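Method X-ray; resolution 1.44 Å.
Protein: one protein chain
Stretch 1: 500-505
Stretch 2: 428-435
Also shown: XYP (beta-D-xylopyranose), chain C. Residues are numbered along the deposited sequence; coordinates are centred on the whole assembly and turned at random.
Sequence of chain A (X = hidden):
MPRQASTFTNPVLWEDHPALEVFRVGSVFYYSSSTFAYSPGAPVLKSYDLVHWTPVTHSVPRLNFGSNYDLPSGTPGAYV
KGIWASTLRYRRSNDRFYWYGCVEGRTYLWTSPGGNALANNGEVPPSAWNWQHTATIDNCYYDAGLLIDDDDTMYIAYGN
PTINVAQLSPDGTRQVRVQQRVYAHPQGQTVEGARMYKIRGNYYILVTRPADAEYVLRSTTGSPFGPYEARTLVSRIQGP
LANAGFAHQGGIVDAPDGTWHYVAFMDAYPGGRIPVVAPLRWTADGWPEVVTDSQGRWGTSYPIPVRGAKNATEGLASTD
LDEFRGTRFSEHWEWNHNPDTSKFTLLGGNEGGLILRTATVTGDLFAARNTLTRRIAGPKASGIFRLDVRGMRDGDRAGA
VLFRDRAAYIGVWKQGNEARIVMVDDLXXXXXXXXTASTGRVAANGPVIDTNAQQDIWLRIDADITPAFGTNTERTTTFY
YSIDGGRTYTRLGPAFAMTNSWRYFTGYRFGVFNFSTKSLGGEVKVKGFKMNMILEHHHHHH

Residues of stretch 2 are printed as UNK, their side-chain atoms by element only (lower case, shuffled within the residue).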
# COMPACT_ATOMS: atom_id res chain seq x y z
N ASN A 500 -16.04 -3.50 -7.60
CA ASN A 500 -15.91 -3.90 -6.18
C ASN A 500 -15.16 -5.21 -5.97
O ASN A 500 -15.04 -5.67 -4.84
CB ASN A 500 -17.28 -4.02 -5.51
CG ASN A 500 -17.99 -2.70 -5.39
OD1 ASN A 500 -17.37 -1.68 -5.02
ND2 ASN A 500 -19.28 -2.69 -5.73
N SER A 501 -14.63 -5.79 -7.05
CA SER A 501 -13.91 -7.04 -6.97
C SER A 501 -12.65 -6.89 -6.12
O SER A 501 -11.96 -5.85 -6.18
CB SER A 501 -13.50 -7.50 -8.36
OG SER A 501 -12.74 -8.70 -8.29
N TRP A 502 -12.33 -7.94 -5.39
CA TRP A 502 -11.12 -7.99 -4.58
C TRP A 502 -9.96 -8.62 -5.28
O TRP A 502 -8.86 -8.54 -4.79
CB TRP A 502 -11.40 -8.71 -3.26
CG TRP A 502 -11.86 -10.14 -3.41
CD1 TRP A 502 -13.16 -10.62 -3.37
CD2 TRP A 502 -11.01 -11.33 -3.59
NE1 TRP A 502 -13.18 -12.00 -3.54
CE2 TRP A 502 -11.92 -12.48 -3.67
CE3 TRP A 502 -9.64 -11.55 -3.69
CZ2 TRP A 502 -11.45 -13.78 -3.82
CZ3 TRP A 502 -9.18 -12.85 -3.86
CH2 TRP A 502 -10.06 -13.94 -3.93
N ARG A 503 -10.16 -9.23 -6.45
CA ARG A 503 -9.10 -10.05 -7.05
C ARG A 503 -7.78 -9.36 -7.40
O ARG A 503 -6.71 -9.98 -7.28
CB ARG A 503 -9.65 -10.87 -8.23
CG ARG A 503 -10.75 -11.83 -7.80
CD ARG A 503 -11.04 -12.93 -8.81
NE ARG A 503 -12.09 -13.82 -8.31
CZ ARG A 503 -11.89 -14.92 -7.58
NH1 ARG A 503 -10.66 -15.28 -7.24
NH2 ARG A 503 -12.92 -15.65 -7.19
N TYR A 504 -7.83 -8.08 -7.78
CA TYR A 504 -6.61 -7.30 -8.01
C TYR A 504 -5.91 -6.90 -6.70
O TYR A 504 -4.77 -6.45 -6.72
CB TYR A 504 -6.98 -6.08 -8.85
CG TYR A 504 -5.82 -5.24 -9.34
CD1 TYR A 504 -5.07 -5.65 -10.45
CD2 TYR A 504 -5.48 -4.03 -8.72
CE1 TYR A 504 -4.02 -4.90 -10.93
CE2 TYR A 504 -4.43 -3.25 -9.20
CZ TYR A 504 -3.69 -3.68 -10.29
OH TYR A 504 -2.64 -2.89 -10.74
N PHE A 505 -6.64 -7.02 -5.61
CA PHE A 505 -6.19 -6.74 -4.23
C PHE A 505 -5.99 -5.27 -3.92
O PHE A 505 -6.62 -4.74 -3.01
CB PHE A 505 -4.98 -7.59 -3.82
CG PHE A 505 -5.29 -9.05 -3.63
CD1 PHE A 505 -6.02 -9.50 -2.53
CD2 PHE A 505 -4.85 -9.98 -4.57
CE1 PHE A 505 -6.30 -10.85 -2.37
CE2 PHE A 505 -5.14 -11.34 -4.42
CZ PHE A 505 -5.86 -11.77 -3.32
N UNK A 428 -9.58 -2.55 -19.42
CA UNK A 428 -9.84 -3.70 -18.54
C UNK A 428 -8.76 -4.76 -18.66
O UNK A 428 -8.35 -5.12 -19.78
c UNK A 428 -11.17 -4.38 -18.88
n UNK A 428 -13.53 -6.90 -20.03
c UNK A 428 -13.80 -5.88 -20.83
n UNK A 428 -13.98 -6.09 -22.13
c UNK A 428 -12.41 -3.52 -18.65
c UNK A 428 -13.69 -4.28 -18.94
n UNK A 428 -13.87 -4.64 -20.34
N UNK A 429 -8.34 -5.30 -17.51
CA UNK A 429 -7.58 -6.55 -17.44
C UNK A 429 -8.54 -7.68 -17.16
O UNK A 429 -9.52 -7.49 -16.45
c UNK A 429 -4.59 -5.55 -15.09
c UNK A 429 -5.43 -5.53 -16.36
c UNK A 429 -6.59 -6.51 -16.27
c UNK A 429 -4.59 -5.83 -17.60
N UNK A 430 -8.22 -8.86 -17.67
CA UNK A 430 -8.97 -10.08 -17.37
C UNK A 430 -8.48 -10.61 -16.01
O UNK A 430 -7.29 -10.84 -15.85
c UNK A 430 -9.48 -12.37 -18.36
o UNK A 430 -10.12 -12.68 -17.36
n UNK A 430 -9.44 -13.14 -19.43
c UNK A 430 -8.66 -11.09 -18.46
N UNK A 431 -9.38 -10.79 -15.04
CA UNK A 431 -8.99 -11.27 -13.71
C UNK A 431 -8.41 -12.68 -13.73
O UNK A 431 -7.72 -13.08 -12.79
o UNK A 431 -12.67 -11.06 -11.51
o UNK A 431 -12.12 -9.07 -10.75
c UNK A 431 -10.86 -9.91 -12.57
c UNK A 431 -10.19 -11.27 -12.76
c UNK A 431 -11.97 -10.01 -11.54
N UNK A 432 -8.71 -13.42 -14.79
CA UNK A 432 -8.10 -14.73 -15.00
C UNK A 432 -6.82 -14.57 -15.80
O UNK A 432 -6.82 -14.70 -17.03
o UNK A 432 -7.49 -17.42 -15.15
c UNK A 432 -9.04 -15.69 -15.71
c UNK A 432 -8.64 -17.14 -15.54
o UNK A 432 -9.49 -18.03 -15.79
N UNK A 433 -5.74 -14.26 -15.09
CA UNK A 433 -4.40 -14.22 -15.67
C UNK A 433 -3.84 -12.84 -15.86
O UNK A 433 -2.65 -12.70 -16.13
N UNK A 434 -4.68 -11.81 -15.77
CA UNK A 434 -4.26 -10.39 -15.90
C UNK A 434 -3.69 -9.97 -17.23
O UNK A 434 -2.89 -8.99 -17.29
c UNK A 434 -3.88 -10.39 -13.45
c UNK A 434 -3.45 -11.39 -12.59
n UNK A 434 -4.26 -11.45 -11.49
c UNK A 434 -7.06 -8.56 -12.28
c UNK A 434 -5.09 -9.84 -12.82
c UNK A 434 -3.30 -10.00 -14.77
c UNK A 434 -6.31 -10.26 -10.68
c UNK A 434 -5.27 -10.56 -11.57
c UNK A 434 -6.00 -8.84 -13.17
c UNK A 434 -7.20 -9.26 -11.07
N UNK A 435 -4.11 -10.66 -18.30
CA UNK A 435 -3.90 -10.16 -19.65
C UNK A 435 -4.92 -9.08 -19.98
O UNK A 435 -6.00 -9.04 -19.40
c UNK A 435 -1.67 -15.10 -19.88
n UNK A 435 -1.82 -14.43 -21.03
c UNK A 435 -2.93 -13.51 -21.32
c UNK A 435 -2.75 -12.20 -20.59
c UNK A 435 -3.97 -11.30 -20.66
n UNK A 435 -0.62 -15.89 -19.72
n UNK A 435 -2.55 -14.97 -18.89
O1 XYP C . -15.26 -15.27 0.01
C1 XYP C . -13.88 -15.21 0.41
C2 XYP C . -13.15 -16.52 0.13
C3 XYP C . -11.71 -16.41 0.62
C4 XYP C . -11.03 -15.23 -0.09
C5 XYP C . -11.87 -13.95 0.05
O2 XYP C . -13.79 -17.63 0.77
O3 XYP C . -10.97 -17.61 0.37
O4 XYP C . -9.71 -15.06 0.44
O5 XYP C . -13.24 -14.15 -0.32
O HOH W 1 -10.22 -7.13 -9.22
O HOH W 2 -14.09 -10.73 -9.23

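Position 428 carries seven side-chain atoms: three carbons in a row, a nitrogen, then a carbon bearing two more nitrogens. That terminal guanidinium identifies Arg428. It lies in a strand that began earlier in the chain, and its side chain is out of reach of stretch 1.

Position 429 has four carbons and no heteroatom, forked at the second carbon, which is the pattern of leucine. CA-to-CB points toward stretch 1, and one terminal methyl meets the ring of Tyr504. In Leu429 this is CD1, 4.2 Å from Tyr504 CE1, an apolar contact between two buried residues.

Position 430 has two carbons, the second carrying one oxygen and one nitrogen: a carboxamide, hence Asn430. It makes no contact with stretch 1 and instead organises its own loop. Asn430 OD1 accepts a hydrogen bond from the backbone N of 432 at 3.0 Å, with an N-H...acceptor angle of 156°. The backbone O of Asn430 accepts another from the backbone N of 434 at 2.8 Å.

Position 431 shows three carbons in a chain, the third bearing two oxygens. CA-to-CB is directed toward stretch 1; one oxygen meets the hydroxyl of Ser501 and the other lies near the side chain of Arg503. The carboxylate on the longer chain gives Glu431. Ser501 OG donates a hydrogen bond to Glu431 OE2 at 2.6 Å, and Arg503 CD lies 3.7 Å from Glu431 OE1. Arg503 NE remains 4.3 Å from Glu431 OE1, so the opposite charges are near each other but beyond a salt bridge.

Position 432 also ends in a carbon with two oxygens, but only one carbon precedes it; the shorter acid is Asp432. Its CA-to-CB bond points away, and the side chain makes no contact with stretch 1.

Position 433 has no side-chain atoms, so it is Gly433. At phi/psi of 107/-14, a CB would be jammed against the carbonyl O of the preceding residue, which by itself calls for glycine.

Position 434 has one carbon leading into fused five- and six-membered rings holding eight carbons and one nitrogen. The ring system packs against the backbone of Arg503 and against Tyr504. This indole defines Trp434. Trp434 CZ2 lies 3.4 Å from Arg503 O, and Trp434 CH2 is 3.9 Å from Tyr504 CB.

Position 435 repeats the three carbons, nitrogen and two-nitrogen carbon of a guanidinium, giving Arg435. It is out of reach of stretch 1, but its backbone O accepts a 2.8 Å hydrogen bond from Asn430 N, helping to close the loop.

The contact combines a polar anchor with an aromatic one. Ser501 OG also accepts a hydrogen bond from Arg503 N at 3.2 Å, tying the anchor to the type I turn from Trp502 to Phe505. Water 1 reinforces the join, accepting from Tyr504 N at 2.9 Å and donating to Glu431 OE2 at 3.1 Å; water 2 donates to Glu431 OE1 at 2.7 Å and Ser501 OG at 2.6 Å. Beside this network, the edge of Tyr504 meets the face of Trp434, with planes at 72° and six-membered ring centroids 5.7 Å apart. Together the stretches bury 257 Å², both sides summed.

Stretch 2 428-435: RLNEDGWR
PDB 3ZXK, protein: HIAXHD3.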